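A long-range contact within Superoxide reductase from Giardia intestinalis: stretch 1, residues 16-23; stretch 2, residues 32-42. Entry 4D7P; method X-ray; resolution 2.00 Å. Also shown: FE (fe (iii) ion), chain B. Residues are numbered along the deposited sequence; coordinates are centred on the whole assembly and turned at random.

Stretch 1 (16-23) KEKHVPEM
Stretch 2, residues 32-42: IRCGATVMHPA

The apolar centre of the contact lies on one face of a two-stranded antiparallel pairing, where Pro-21, Met-23, Ile-32 and Cys-34 meet. Ile-32 touches two partners. Its CG2 lies 3.8 Å from Pro-21 CB, and its CG1 lies 4.0 Å from Met-23 CG. Pro-21 CB also lies 3.9 Å from Cys-34 SG. All four residues are buried, and these contacts are van der Waals packing. Ile-32 is m at chi1 and t at chi2. Met-23 runs m, t, m, with chi1 at -88°. Cys-34 has chi1 at -42°, and the Pro-21 ring is C-gamma endo.

The backbones beneath this cluster are extended. The strand through Ile-32 and Arg-33 enters from earlier in the chain, and the strand through Met-23 continues later. Their N-to-C directions differ by 150°, and their axes approach to 4.4 Å. Met-23 faces Ile-32 as a non-hydrogen-bonded pair, with CA atoms 4.9 Å apart. Glu-22 faces Arg-33 as the hydrogen-bonded pair, with CA atoms 5.3 Å apart. Glu-22 N donates to Arg-33 O at 2.9 Å, and Arg-33 N donates to Glu-22 O at 3.3 Å. Glu-22 O also accepts a CA-H...O contact from Ile-32 CA at 3.2 Å. Phi/psi are -57/133 at Glu-22, -115/129 at Met-23, -125/138 at Ile-32 and -144/145 at Arg-33.

Beyond Cys-34 the chain turns through a cis peptide bond before Gly-35, whose phi/psi are -106/-162. Gly-35 N bonds to Val-38 O, and His-40 N to Cys-34 O, both at 2.7 Å. Gly-35 lies close against stretch 1: an ideal CB here would be 2.8 Å from Lys-18 CB, a clash. Gly-35 CA makes a CA-H...O contact with Val-20 O at 3.6 Å. A water donates to Val-20 O at 2.6 Å and accepts a weak bond from Ala-36 N at 3.1 Å, so it bridges the stretches.

The opposite face of the pairing carries Glu-22 and Arg-33. Glu-22 is t, t, and its OE1 packs 3.4 Å from Arg-33 CG. The charges attract, but Glu-22 OE1 and Arg-33 NE are 4.5 Å apart, beyond a salt bridge. Arg-33, p, t, m, instead turns its guanidinium to its own stretch: NE donates to Gly-35 O at 2.7 Å. Glu-22 OE2 reaches within 3.2 Å of Ala-36 CB.

At the metal edge, the iron(III) ion ties the stretches together. His-19 NE2 binds FE at 2.0 Å and His-40 NE2 binds it at 2.2 Å; three further ligand atoms come from elsewhere in the structure. His-19 has chi1 -72° and chi2 88°; His-40 has chi1 -179° and chi2 -81°. The two NE2 atoms, His-19 NE2 and His-40 NE2, are 3.0 Å apart because both bind the metal, not each other. Their rings meet obliquely, at 58°. His-40 ND1 donates to Pro-41 O at 2.6 Å, which helps hold the ring in place.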

ATOM      1  N   LYS A  16       6.961 -15.328  24.056  1.00 68.20           N
ATOM      2  CA  LYS A  16       6.020 -14.548  24.858  1.00 74.83           C
ATOM      3  C   LYS A  16       5.239 -13.574  23.965  1.00 78.83           C
ATOM      4  O   LYS A  16       4.013 -13.468  24.072  1.00 83.16           O
ATOM      5  CB  LYS A  16       6.753 -13.789  25.979  1.00 78.14           C
ATOM      6  CG  LYS A  16       6.128 -13.939  27.380  1.00 87.51           C
ATOM      7  CD  LYS A  16       6.995 -13.292  28.473  1.00 94.65           C
ATOM      8  CE  LYS A  16       6.354 -13.382  29.861  1.00 99.05           C
ATOM      9  NZ  LYS A  16       5.232 -12.416  30.063  1.00101.18           N
ATOM     10  N   GLU A  17       5.957 -12.872  23.086  1.00 74.62           N
ATOM     11  CA  GLU A  17       5.360 -11.939  22.121  1.00 68.61           C
ATOM     12  C   GLU A  17       5.022 -12.686  20.821  1.00 64.01           C
ATOM     13  O   GLU A  17       5.800 -13.536  20.368  1.00 56.75           O
ATOM     14  CB  GLU A  17       6.315 -10.764  21.855  1.00 67.50           C
ATOM     15  CG  GLU A  17       5.828  -9.737  20.837  1.00 67.51           C
ATOM     16  CD  GLU A  17       6.863  -8.651  20.555  1.00 68.85           C
ATOM     17  OE1 GLU A  17       7.219  -7.901  21.489  1.00 66.87           O
ATOM     18  OE2 GLU A  17       7.324  -8.546  19.395  1.00 63.62           O
ATOM     19  N   LYS A  18       3.865 -12.385  20.230  1.00 62.33           N
ATOM     20  CA  LYS A  18       3.382 -13.169  19.095  1.00 55.70           C
ATOM     21  C   LYS A  18       3.239 -12.337  17.822  1.00 47.57           C
ATOM     22  O   LYS A  18       2.668 -11.243  17.824  1.00 41.12           O
ATOM     23  CB  LYS A  18       2.045 -13.838  19.436  1.00 59.03           C
ATOM     24  CG  LYS A  18       2.025 -14.585  20.771  1.00 64.72           C
ATOM     25  CD  LYS A  18       2.981 -15.784  20.800  1.00 65.14           C
ATOM     26  CE  LYS A  18       2.885 -16.531  22.136  1.00 64.35           C
ATOM     27  NZ  LYS A  18       3.753 -17.744  22.206  1.00 64.41           N
ATOM     28  N   HIS A  19       3.772 -12.875  16.733  1.00 46.46           N
ATOM     29  CA  HIS A  19       3.748 -12.209  15.438  1.00 36.86           C
ATOM     30  C   HIS A  19       2.873 -13.000  14.440  1.00 37.93           C
ATOM     31  O   HIS A  19       2.443 -12.466  13.423  1.00 41.00           O
ATOM     32  CB  HIS A  19       5.171 -12.059  14.869  1.00 36.31           C
ATOM     33  CG  HIS A  19       6.038 -11.039  15.559  1.00 35.89           C
ATOM     34  ND1 HIS A  19       6.812 -11.342  16.659  1.00 36.66           N
ATOM     35  CD2 HIS A  19       6.325  -9.750  15.248  1.00 40.18           C
ATOM     36  CE1 HIS A  19       7.501 -10.271  17.023  1.00 39.18           C
ATOM     37  NE2 HIS A  19       7.234  -9.293  16.176  1.00 30.88           N
ATOM     38  N   VAL A  20       2.615 -14.275  14.721  1.00 41.11           N
ATOM     39  CA  VAL A  20       2.013 -15.132  13.701  1.00 39.20           C
ATOM     40  C   VAL A  20       0.567 -14.765  13.390  1.00 39.86           C
ATOM     41  O   VAL A  20      -0.276 -14.772  14.277  1.00 39.31           O
ATOM     42  CB  VAL A  20       2.078 -16.593  14.112  1.00 44.25           C
ATOM     43  CG1 VAL A  20       1.423 -17.466  13.035  1.00 36.86           C
ATOM     44  CG2 VAL A  20       3.528 -16.989  14.342  1.00 45.02           C
ATOM     45  N   PRO A  21       0.274 -14.444  12.118  1.00 40.40           N
ATOM     46  CA  PRO A  21      -1.086 -14.017  11.761  1.00 35.27           C
ATOM     47  C   PRO A  21      -2.126 -15.143  11.846  1.00 38.22           C
ATOM     48  O   PRO A  21      -2.221 -15.965  10.929  1.00 40.77           O
ATOM     49  CB  PRO A  21      -0.929 -13.518  10.314  1.00 36.36           C
ATOM     50  CG  PRO A  21       0.264 -14.244   9.788  1.00 34.91           C
ATOM     51  CD  PRO A  21       1.191 -14.411  10.962  1.00 37.97           C
ATOM     52  N   GLU A  22      -2.890 -15.179  12.939  1.00 37.34           N
ATOM     53  CA  GLU A  22      -4.029 -16.094  13.051  1.00 33.75           C
ATOM     54  C   GLU A  22      -5.008 -15.865  11.907  1.00 35.93           C
ATOM     55  O   GLU A  22      -5.352 -14.729  11.605  1.00 39.70           O
ATOM     56  CB  GLU A  22      -4.756 -15.915  14.390  1.00 40.43           C
ATOM     57  CG  GLU A  22      -5.834 -16.978  14.665  1.00 49.85           C
ATOM     58  CD  GLU A  22      -6.790 -16.603  15.808  1.00 53.83           C
ATOM     59  OE1 GLU A  22      -7.403 -15.511  15.750  1.00 48.07           O
ATOM     60  OE2 GLU A  22      -6.948 -17.410  16.754  1.00 53.58           O
ATOM     61  N   MET A  23      -5.450 -16.945  11.274  1.00 35.52           N
ATOM     62  CA  MET A  23      -6.478 -16.869  10.238  1.00 33.86           C
ATOM     63  C   MET A  23      -7.759 -17.579  10.667  1.00 37.67           C
ATOM     64  O   MET A  23      -7.715 -18.732  11.098  1.00 39.61           O
ATOM     65  CB  MET A  23      -5.975 -17.492   8.934  1.00 34.58           C
ATOM     66  CG  MET A  23      -5.236 -16.543   7.999  1.00 39.06           C
ATOM     67  SD  MET A  23      -4.686 -17.412   6.515  1.00 43.90           S
ATOM     68  CE  MET A  23      -3.400 -18.397   7.252  1.00 35.24           C
ATOM     69  N   ILE A  32      -8.080 -11.848  10.217  1.00 26.96           N
ATOM     70  CA  ILE A  32      -6.709 -12.016  10.679  1.00 25.38           C
ATOM     71  C   ILE A  32      -6.377 -11.134  11.881  1.00 32.23           C
ATOM     72  O   ILE A  32      -6.775  -9.970  11.929  1.00 32.17           O
ATOM     73  CB  ILE A  32      -5.702 -11.692   9.555  1.00 27.52           C
ATOM     74  CG1 ILE A  32      -5.945 -12.592   8.341  1.00 25.70           C
ATOM     75  CG2 ILE A  32      -4.277 -11.795  10.084  1.00 25.46           C
ATOM     76  CD1 ILE A  32      -5.066 -12.280   7.175  1.00 26.50           C
ATOM     77  N   ARG A  33      -5.655 -11.696  12.848  1.00 32.58           N
ATOM     78  CA  ARG A  33      -5.056 -10.914  13.932  1.00 29.86           C
ATOM     79  C   ARG A  33      -3.699 -11.490  14.328  1.00 37.67           C
ATOM     80  O   ARG A  33      -3.496 -12.710  14.284  1.00 34.45           O
ATOM     81  CB  ARG A  33      -5.977 -10.862  15.157  1.00 29.74           C
ATOM     82  CG  ARG A  33      -6.438 -12.205  15.645  1.00 36.72           C
ATOM     83  CD  ARG A  33      -7.101 -12.073  17.010  1.00 51.28           C
ATOM     84  NE  ARG A  33      -6.121 -11.899  18.084  1.00 63.47           N
ATOM     85  CZ  ARG A  33      -6.312 -11.146  19.165  1.00 67.34           C
ATOM     86  NH1 ARG A  33      -7.445 -10.471  19.316  1.00 66.91           N
ATOM     87  NH2 ARG A  33      -5.364 -11.053  20.090  1.00 63.98           N
ATOM     88  N   CYS A  34      -2.777 -10.604  14.696  1.00 39.73           N
ATOM     89  CA  CYS A  34      -1.443 -10.995  15.150  1.00 30.79           C
ATOM     90  C   CYS A  34      -1.226 -10.608  16.617  1.00 32.09           C
ATOM     91  O   CYS A  34      -1.164  -9.420  16.938  1.00 34.26           O
ATOM     92  CB  CYS A  34      -0.373 -10.328  14.293  1.00 29.84           C
ATOM     93  SG  CYS A  34      -0.719 -10.312  12.526  1.00 36.47           S
ATOM     94  N   GLY A  35      -1.114 -11.586  17.513  1.00 34.96           N
ATOM     95  CA  GLY A  35      -1.281 -12.982  17.177  1.00 39.50           C
ATOM     96  C   GLY A  35      -2.620 -13.452  17.704  1.00 47.75           C
ATOM     97  O   GLY A  35      -3.489 -12.631  18.008  1.00 47.92           O
ATOM     98  N   ALA A  36      -2.784 -14.767  17.823  1.00 45.72           N
ATOM     99  CA  ALA A  36      -4.094 -15.351  18.120  1.00 52.68           C
ATOM    100  C   ALA A  36      -4.597 -14.991  19.518  1.00 53.61           C
ATOM    101  O   ALA A  36      -5.760 -14.624  19.687  1.00 63.38           O
ATOM    102  CB  ALA A  36      -4.047 -16.866  17.949  1.00 50.14           C
ATOM    103  N   THR A  37      -3.712 -15.084  20.509  1.00 50.16           N
ATOM    104  CA  THR A  37      -4.080 -14.865  21.905  1.00 64.85           C
ATOM    105  C   THR A  37      -3.579 -13.509  22.409  1.00 67.52           C
ATOM    106  O   THR A  37      -4.310 -12.780  23.083  1.00 67.28           O
ATOM    107  CB  THR A  37      -3.527 -15.994  22.804  1.00 73.98           C
ATOM    108  OG1 THR A  37      -3.915 -17.265  22.263  1.00 69.44           O
ATOM    109  CG2 THR A  37      -4.045 -15.865  24.245  1.00 77.87           C
ATOM    110  N   VAL A  38      -2.337 -13.172  22.075  1.00 60.53           N
ATOM    111  CA  VAL A  38      -1.779 -11.872  22.441  1.00 54.90           C
ATOM    112  C   VAL A  38      -1.645 -10.948  21.227  1.00 47.46           C
ATOM    113  O   VAL A  38      -1.074 -11.330  20.202  1.00 44.45           O
ATOM    114  CB  VAL A  38      -0.400 -12.015  23.094  1.00 54.63           C
ATOM    115  CG1 VAL A  38      -0.012 -10.714  23.767  1.00 47.69           C
ATOM    116  CG2 VAL A  38      -0.402 -13.166  24.086  1.00 63.46           C
ATOM    117  N   MET A  39      -2.172  -9.735  21.336  1.00 36.13           N
ATOM    118  CA  MET A  39      -2.042  -8.782  20.247  1.00 40.00           C
ATOM    119  C   MET A  39      -0.650  -8.175  20.245  1.00 42.16           C
ATOM    120  O   MET A  39      -0.203  -7.643  21.260  1.00 37.79           O
ATOM    121  CB  MET A  39      -3.089  -7.686  20.361  1.00 38.85           C
ATOM    122  CG  MET A  39      -3.117  -6.765  19.156  1.00 33.42           C
ATOM    123  SD  MET A  39      -3.908  -7.495  17.691  1.00 40.33           S
ATOM    124  CE  MET A  39      -5.582  -7.744  18.286  1.00 31.34           C
ATOM    125  N   HIS A  40       0.032  -8.255  19.109  1.00 38.86           N
ATOM    126  CA  HIS A  40       1.365  -7.663  18.958  1.00 43.37           C
ATOM    127  C   HIS A  40       1.329  -6.168  19.239  1.00 39.58           C
ATOM    128  O   HIS A  40       0.315  -5.531  18.992  1.00 37.57           O
ATOM    129  CB  HIS A  40       1.888  -7.923  17.547  1.00 40.00           C
ATOM    130  CG  HIS A  40       3.256  -7.372  17.283  1.00 39.58           C
ATOM    131  ND1 HIS A  40       3.482  -6.047  16.975  1.00 34.80           N
ATOM    132  CD2 HIS A  40       4.468  -7.981  17.246  1.00 35.17           C
ATOM    133  CE1 HIS A  40       4.774  -5.863  16.765  1.00 41.12           C
ATOM    134  NE2 HIS A  40       5.392  -7.022  16.920  1.00 35.90           N
ATOM    135  N   PRO A  41       2.422  -5.610  19.784  1.00 35.41           N
ATOM    136  CA  PRO A  41       2.474  -4.161  19.996  1.00 42.09           C
ATOM    137  C   PRO A  41       2.197  -3.316  18.752  1.00 36.85           C
ATOM    138  O   PRO A  41       2.374  -3.736  17.596  1.00 31.86           O
ATOM    139  CB  PRO A  41       3.909  -3.937  20.494  1.00 42.22           C
ATOM    140  CG  PRO A  41       4.210  -5.189  21.243  1.00 35.64           C
ATOM    141  CD  PRO A  41       3.545  -6.296  20.449  1.00 35.18           C
ATOM    142  N   ALA A  42       1.741  -2.101  19.026  1.00 36.27           N
ATOM    143  CA  ALA A  42       1.392  -1.131  18.006  1.00 38.12           C
ATOM    144  C   ALA A  42       1.870   0.239  18.461  1.00 42.52           C
ATOM    145  O   ALA A  42       1.136   0.998  19.111  1.00 34.58           O
ATOM    146  CB  ALA A  42      -0.109  -1.130  17.756  1.00 38.14           C
TER
HETATM  147 FE    FE B 201       7.585  -7.384  16.792  1.00 37.83          FE
HETATM  148  O   HOH W   1      -1.462 -16.585  15.742  1.00 40.94           O